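Local coordinates for protein tylactone synthase starter module and modules 1 & 2 (Streptomyces fradiae, PDB 2Z5L) that probably reduces the beta-keto group of a growing polyketide chain with NADPH and sets its stereochemistry, as the first ketoreductase of tylosin biosynthesis, at residues 284-295 with 307-318. Residues are numbered along the deposited sequence; the frame is centred on the assembly and turned at random.
Sequences AERLVLTSRRGP and LRGHGCEVVHAA
A chi1 of -168° swings H316 CG to the side opposite its backbone N, carrying the imidazole across to S291, whose hydroxyl is turned in between its own N and carbonyl carbon (chi1 66°). S291 OG and H316 NE2 meet at 2.6 Å at the edge of the ring, a short hydrogen bond whose proton is not assigned to one partner. Over one face of the same ring passes the turn after the strand: P295 N stands 3.5 Å above its plane, over the centre, and G294 C lies nearer the rim. G294 N adds a weak bond to S291 OG, while A318 CB packs 3.7 Å from G294 CA. Strands 286-291 and 313-318 pair in parallel, joined by six backbone hydrogen bonds from E313 N to E285 O through S291 N to A317 O. L287, L289, V314 and H316 point to one face, where L307 of helix 300-308 meets L287 and, CD1 to CD1 and tip to tip at 4.0 Å, L289. At the start of the strands, C312 SG sits 3.6 Å from L287 CG and also against A284; A280 of helix 270-281 packs on both L287 and C312. On the other face V288 and V315 lie side by side, CG2 to CG1 at 3.8 Å, and R286 and E313 run the same way; their long salt bridge, NE to OE2 at 3.8 Å, is charge attraction alone, with the oxygen well off the guanidinium plane. Helix 300-308 makes the pair a beta-alpha-beta crossover of the Rossmann fold, with 313-318 the edge strand on this side and 286-291 bonded on to strand 261-265. The chemistry is thus apolar along the middle and polar at both ends, a loose charge pair at the start and, at the finish, a serine-histidine bond that with the backbone over the imidazole face would restrict the ring's rotation.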
ATOM      1  N   ALA A 284      18.641 -22.524   8.837  1.00 40.82           N
ATOM      2  CA  ALA A 284      18.825 -22.235   7.425  1.00 39.75           C
ATOM      3  C   ALA A 284      20.058 -23.005   6.956  1.00 38.89           C
ATOM      4  O   ALA A 284      21.080 -23.038   7.647  1.00 40.09           O
ATOM      5  CB  ALA A 284      19.016 -20.735   7.208  1.00 39.56           C
ATOM      6  N   GLU A 285      19.948 -23.625   5.787  1.00 38.04           N
ATOM      7  CA  GLU A 285      21.043 -24.393   5.209  1.00 37.68           C
ATOM      8  C   GLU A 285      21.882 -23.495   4.311  1.00 35.86           C
ATOM      9  O   GLU A 285      23.089 -23.687   4.163  1.00 34.96           O
ATOM     10  CB  GLU A 285      20.503 -25.561   4.383  1.00 41.51           C
ATOM     11  CG  GLU A 285      19.760 -26.612   5.187  1.00 47.01           C
ATOM     12  CD  GLU A 285      19.369 -27.809   4.337  1.00 51.96           C
ATOM     13  OE1 GLU A 285      20.254 -28.340   3.625  1.00 53.99           O
ATOM     14  OE2 GLU A 285      18.189 -28.221   4.383  1.00 54.13           O
ATOM     15  N   ARG A 286      21.231 -22.516   3.701  1.00 33.16           N
ATOM     16  CA  ARG A 286      21.928 -21.591   2.834  1.00 32.21           C
ATOM     17  C   ARG A 286      21.198 -20.256   2.786  1.00 31.47           C
ATOM     18  O   ARG A 286      19.970 -20.196   2.675  1.00 31.56           O
ATOM     19  CB  ARG A 286      22.037 -22.156   1.411  1.00 33.07           C
ATOM     20  CG  ARG A 286      22.842 -21.286   0.435  1.00 35.19           C
ATOM     21  CD  ARG A 286      22.745 -21.794  -1.008  1.00 38.67           C
ATOM     22  NE  ARG A 286      23.167 -23.189  -1.143  1.00 42.02           N
ATOM     23  CZ  ARG A 286      22.842 -23.964  -2.174  1.00 44.19           C
ATOM     24  NH1 ARG A 286      22.097 -23.485  -3.162  1.00 44.39           N
ATOM     25  NH2 ARG A 286      23.243 -25.223  -2.210  1.00 47.88           N
ATOM     26  N   LEU A 287      21.968 -19.183   2.879  1.00 28.32           N
ATOM     27  CA  LEU A 287      21.415 -17.854   2.805  1.00 26.50           C
ATOM     28  C   LEU A 287      22.055 -17.197   1.606  1.00 24.48           C
ATOM     29  O   LEU A 287      23.263 -17.342   1.375  1.00 23.31           O
ATOM     30  CB  LEU A 287      21.743 -17.041   4.065  1.00 27.14           C
ATOM     31  CG  LEU A 287      20.984 -17.384   5.347  1.00 29.45           C
ATOM     32  CD1 LEU A 287      21.379 -16.416   6.488  1.00 30.86           C
ATOM     33  CD2 LEU A 287      19.492 -17.277   5.085  1.00 31.26           C
ATOM     34  N   VAL A 288      21.230 -16.505   0.831  1.00 22.03           N
ATOM     35  CA  VAL A 288      21.677 -15.774  -0.343  1.00 22.61           C
ATOM     36  C   VAL A 288      21.203 -14.350  -0.105  1.00 23.18           C
ATOM     37  O   VAL A 288      20.004 -14.098  -0.082  1.00 25.55           O
ATOM     38  CB  VAL A 288      21.033 -16.347  -1.610  1.00 21.61           C
ATOM     39  CG1 VAL A 288      21.306 -15.450  -2.785  1.00 17.29           C
ATOM     40  CG2 VAL A 288      21.599 -17.743  -1.862  1.00 21.97           C
ATOM     41  N   LEU A 289      22.145 -13.436   0.090  1.00 22.76           N
ATOM     42  CA  LEU A 289      21.824 -12.050   0.372  1.00 24.03           C
ATOM     43  C   LEU A 289      22.134 -11.142  -0.798  1.00 25.88           C
ATOM     44  O   LEU A 289      23.204 -11.232  -1.402  1.00 28.51           O
ATOM     45  CB  LEU A 289      22.613 -11.589   1.600  1.00 23.58           C
ATOM     46  CG  LEU A 289      22.628 -12.557   2.782  1.00 23.43           C
ATOM     47  CD1 LEU A 289      23.625 -12.049   3.811  1.00 27.65           C
ATOM     48  CD2 LEU A 289      21.248 -12.703   3.386  1.00 25.84           C
ATOM     49  N   THR A 290      21.195 -10.268  -1.135  1.00 24.59           N
ATOM     50  CA  THR A 290      21.444  -9.354  -2.231  1.00 27.07           C
ATOM     51  C   THR A 290      21.486  -7.963  -1.658  1.00 27.62           C
ATOM     52  O   THR A 290      20.810  -7.676  -0.672  1.00 26.62           O
ATOM     53  CB  THR A 290      20.351  -9.428  -3.297  1.00 26.90           C
ATOM     54  OG1 THR A 290      19.232  -8.643  -2.885  1.00 31.24           O
ATOM     55  CG2 THR A 290      19.894 -10.879  -3.484  1.00 30.87           C
ATOM     56  N   SER A 291      22.307  -7.114  -2.265  1.00 27.82           N
ATOM     57  CA  SER A 291      22.442  -5.724  -1.841  1.00 32.06           C
ATOM     58  C   SER A 291      22.984  -4.880  -2.987  1.00 35.91           C
ATOM     59  O   SER A 291      23.549  -5.405  -3.946  1.00 35.01           O
ATOM     60  CB  SER A 291      23.382  -5.620  -0.642  1.00 30.42           C
ATOM     61  OG  SER A 291      24.705  -5.983  -0.986  1.00 26.52           O
ATOM     62  N   ARG A 292      22.806  -3.568  -2.860  1.00 39.81           N
ATOM     63  CA  ARG A 292      23.241  -2.586  -3.844  1.00 43.93           C
ATOM     64  C   ARG A 292      24.728  -2.657  -4.187  1.00 45.67           C
ATOM     65  O   ARG A 292      25.099  -2.565  -5.355  1.00 48.15           O
ATOM     66  CB  ARG A 292      22.892  -1.172  -3.345  1.00 44.40           C
ATOM     67  CG  ARG A 292      23.023  -0.991  -1.813  1.00 46.14           C
ATOM     68  CD  ARG A 292      21.672  -1.126  -1.102  1.00 44.68           C
ATOM     69  NE  ARG A 292      21.700  -1.969   0.090  1.00 38.07           N
ATOM     70  CZ  ARG A 292      20.996  -3.090   0.227  1.00 39.45           C
ATOM     71  NH1 ARG A 292      20.215  -3.495  -0.766  1.00 40.70           N
ATOM     72  NH2 ARG A 292      21.061  -3.806   1.353  1.00 28.36           N
ATOM     73  N   ARG A 293      25.572  -2.813  -3.170  1.00 46.47           N
ATOM     74  CA  ARG A 293      27.021  -2.885  -3.353  1.00 46.07           C
ATOM     75  C   ARG A 293      27.515  -4.324  -3.385  1.00 45.42           C
ATOM     76  O   ARG A 293      28.655  -4.583  -3.763  1.00 44.53           O
ATOM     77  CB  ARG A 293      27.747  -2.151  -2.212  1.00 48.50           C
ATOM     78  CG  ARG A 293      27.433  -0.669  -2.080  1.00 48.49           C
ATOM     79  CD  ARG A 293      28.401   0.212  -2.855  1.00 50.76           C
ATOM     80  NE  ARG A 293      29.795   0.086  -2.415  1.00 53.91           N
ATOM     81  CZ  ARG A 293      30.751  -0.523  -3.113  1.00 53.67           C
ATOM     82  NH1 ARG A 293      30.471  -1.070  -4.285  1.00 54.40           N
ATOM     83  NH2 ARG A 293      31.995  -0.566  -2.650  1.00 53.55           N
ATOM     84  N   GLY A 294      26.671  -5.262  -2.969  1.00 43.75           N
ATOM     85  CA  GLY A 294      27.088  -6.651  -2.965  1.00 43.69           C
ATOM     86  C   GLY A 294      28.086  -6.925  -1.857  1.00 44.23           C
ATOM     87  O   GLY A 294      28.092  -6.206  -0.852  1.00 45.61           O
ATOM     88  N   PRO A 295      28.954  -7.945  -2.008  1.00 42.16           N
ATOM     89  CA  PRO A 295      29.958  -8.301  -0.999  1.00 40.95           C
ATOM     90  C   PRO A 295      30.965  -7.201  -0.673  1.00 40.10           C
ATOM     91  O   PRO A 295      31.769  -7.345   0.246  1.00 42.80           O
ATOM     92  CB  PRO A 295      30.631  -9.528  -1.600  1.00 39.82           C
ATOM     93  CG  PRO A 295      30.572  -9.224  -3.061  1.00 40.83           C
ATOM     94  CD  PRO A 295      29.151  -8.739  -3.230  1.00 40.87           C
ATOM     95  N   LEU A 307      27.733 -15.502  10.055  1.00 27.81           N
ATOM     96  CA  LEU A 307      26.563 -16.264   9.633  1.00 26.87           C
ATOM     97  C   LEU A 307      26.916 -17.729   9.316  1.00 26.09           C
ATOM     98  O   LEU A 307      26.135 -18.635   9.592  1.00 23.17           O
ATOM     99  CB  LEU A 307      25.904 -15.594   8.411  1.00 27.86           C
ATOM    100  CG  LEU A 307      25.294 -14.190   8.550  1.00 27.83           C
ATOM    101  CD1 LEU A 307      24.740 -13.725   7.225  1.00 29.81           C
ATOM    102  CD2 LEU A 307      24.194 -14.206   9.593  1.00 29.72           C
ATOM    103  N   ARG A 308      28.089 -17.956   8.732  1.00 27.34           N
ATOM    104  CA  ARG A 308      28.527 -19.314   8.409  1.00 27.43           C
ATOM    105  C   ARG A 308      28.871 -20.050   9.691  1.00 28.93           C
ATOM    106  O   ARG A 308      28.858 -21.275   9.741  1.00 29.57           O
ATOM    107  CB  ARG A 308      29.752 -19.281   7.516  1.00 25.89           C
ATOM    108  CG  ARG A 308      29.556 -18.535   6.258  1.00 23.52           C
ATOM    109  CD  ARG A 308      30.836 -18.506   5.450  1.00 21.60           C
ATOM    110  NE  ARG A 308      30.569 -17.811   4.184  1.00 24.53           N
ATOM    111  CZ  ARG A 308      31.060 -16.624   3.848  1.00 22.92           C
ATOM    112  NH1 ARG A 308      31.867 -15.984   4.683  1.00 23.26           N
ATOM    113  NH2 ARG A 308      30.731 -16.065   2.683  1.00 23.66           N
ATOM    114  N   GLY A 309      29.170 -19.288  10.739  1.00 31.72           N
ATOM    115  CA  GLY A 309      29.501 -19.887  12.018  1.00 32.68           C
ATOM    116  C   GLY A 309      28.317 -20.630  12.598  1.00 34.00           C
ATOM    117  O   GLY A 309      28.477 -21.468  13.485  1.00 32.76           O
ATOM    118  N   HIS A 310      27.120 -20.316  12.110  1.00 36.03           N
ATOM    119  CA  HIS A 310      25.911 -20.981  12.589  1.00 36.65           C
ATOM    120  C   HIS A 310      25.755 -22.301  11.868  1.00 37.76           C
ATOM    121  O   HIS A 310      24.856 -23.072  12.187  1.00 39.32           O
ATOM    122  CB  HIS A 310      24.681 -20.110  12.331  1.00 37.48           C
ATOM    123  CG  HIS A 310      24.556 -18.958  13.274  1.00 39.23           C
ATOM    124  ND1 HIS A 310      24.317 -19.124  14.623  1.00 38.56           N
ATOM    125  CD2 HIS A 310      24.683 -17.624  13.078  1.00 39.69           C
ATOM    126  CE1 HIS A 310      24.307 -17.945  15.214  1.00 37.08           C
ATOM    127  NE2 HIS A 310      24.528 -17.017  14.300  1.00 40.10           N
ATOM    128  N   GLY A 311      26.632 -22.545  10.891  1.00 37.16           N
ATOM    129  CA  GLY A 311      26.596 -23.774  10.121  1.00 38.08           C
ATOM    130  C   GLY A 311      26.010 -23.524   8.748  1.00 39.56           C
ATOM    131  O   GLY A 311      26.209 -24.304   7.815  1.00 41.08           O
ATOM    132  N   CYS A 312      25.303 -22.408   8.626  1.00 38.30           N
ATOM    133  CA  CYS A 312      24.650 -22.013   7.382  1.00 37.74           C
ATOM    134  C   CYS A 312      25.625 -21.553   6.288  1.00 36.65           C
ATOM    135  O   CYS A 312      26.573 -20.819   6.558  1.00 36.58           O
ATOM    136  CB  CYS A 312      23.658 -20.886   7.686  1.00 37.31           C
ATOM    137  SG  CYS A 312      22.639 -20.465   6.288  1.00 44.73           S
ATOM    138  N   GLU A 313      25.385 -21.974   5.051  1.00 35.40           N
ATOM    139  CA  GLU A 313      26.214 -21.535   3.931  1.00 32.78           C
ATOM    140  C   GLU A 313      25.759 -20.179   3.394  1.00 28.21           C
ATOM    141  O   GLU A 313      24.572 -19.976   3.136  1.00 24.97           O
ATOM    142  CB  GLU A 313      26.198 -22.576   2.810  1.00 37.88           C
ATOM    143  CG  GLU A 313      27.312 -22.409   1.790  1.00 45.11           C
ATOM    144  CD  GLU A 313      27.205 -23.393   0.643  1.00 49.69           C
ATOM    145  OE1 GLU A 313      27.382 -24.607   0.881  1.00 51.34           O
ATOM    146  OE2 GLU A 313      26.944 -22.954  -0.497  1.00 49.77           O
ATOM    147  N   VAL A 314      26.700 -19.252   3.226  1.00 24.20           N
ATOM    148  CA  VAL A 314      26.347 -17.887   2.830  1.00 24.16           C
ATOM    149  C   VAL A 314      26.949 -17.301   1.585  1.00 23.37           C
ATOM    150  O   VAL A 314      28.168 -17.233   1.429  1.00 23.99           O
ATOM    151  CB  VAL A 314      26.696 -16.888   3.949  1.00 23.66           C
ATOM    152  CG1 VAL A 314      26.336 -15.467   3.526  1.00 21.53           C
ATOM    153  CG2 VAL A 314      26.007 -17.292   5.223  1.00 21.36           C
ATOM    154  N   VAL A 315      26.078 -16.799   0.727  1.00 24.24           N
ATOM    155  CA  VAL A 315      26.522 -16.186  -0.511  1.00 26.06           C
ATOM    156  C   VAL A 315      25.965 -14.753  -0.629  1.00 25.81           C
ATOM    157  O   VAL A 315      24.803 -14.507  -0.321  1.00 21.78           O
ATOM    158  CB  VAL A 315      26.060 -17.070  -1.708  1.00 27.64           C
ATOM    159  CG1 VAL A 315      25.030 -16.353  -2.554  1.00 26.39           C
ATOM    160  CG2 VAL A 315      27.266 -17.506  -2.524  1.00 31.09           C
ATOM    161  N   HIS A 316      26.788 -13.821  -1.098  1.00 27.64           N
ATOM    162  CA  HIS A 316      26.363 -12.436  -1.238  1.00 32.43           C
ATOM    163  C   HIS A 316      26.558 -11.893  -2.666  1.00 34.53           C
ATOM    164  O   HIS A 316      27.647 -11.997  -3.244  1.00 36.92           O
ATOM    165  CB  HIS A 316      27.140 -11.578  -0.229  1.00 35.34           C
ATOM    166  CG  HIS A 316      26.607 -10.191  -0.077  1.00 40.64           C
ATOM    167  ND1 HIS A 316      27.160  -9.266   0.786  1.00 43.30           N
ATOM    168  CD2 HIS A 316      25.579  -9.559  -0.692  1.00 41.55           C
ATOM    169  CE1 HIS A 316      26.498  -8.128   0.690  1.00 44.27           C
ATOM    170  NE2 HIS A 316      25.532  -8.279  -0.201  1.00 43.27           N
ATOM    171  N   ALA A 317      25.506 -11.305  -3.228  1.00 35.23           N
ATOM    172  CA  ALA A 317      25.579 -10.752  -4.577  1.00 35.91           C
ATOM    173  C   ALA A 317      24.969  -9.356  -4.708  1.00 37.16           C
ATOM    174  O   ALA A 317      24.050  -8.991  -3.973  1.00 37.76           O
ATOM    175  CB  ALA A 317      24.895 -11.697  -5.561  1.00 37.72           C
ATOM    176  N   ALA A 318      25.476  -8.588  -5.667  1.00 38.20           N
ATOM    177  CA  ALA A 318      24.981  -7.238  -5.920  1.00 41.15           C
ATOM    178  C   ALA A 318      23.784  -7.294  -6.864  1.00 43.87           C
ATOM    179  O   ALA A 318      23.615  -8.260  -7.613  1.00 43.31           O
ATOM    180  CB  ALA A 318      26.088  -6.384  -6.528  1.00 41.52           C
TER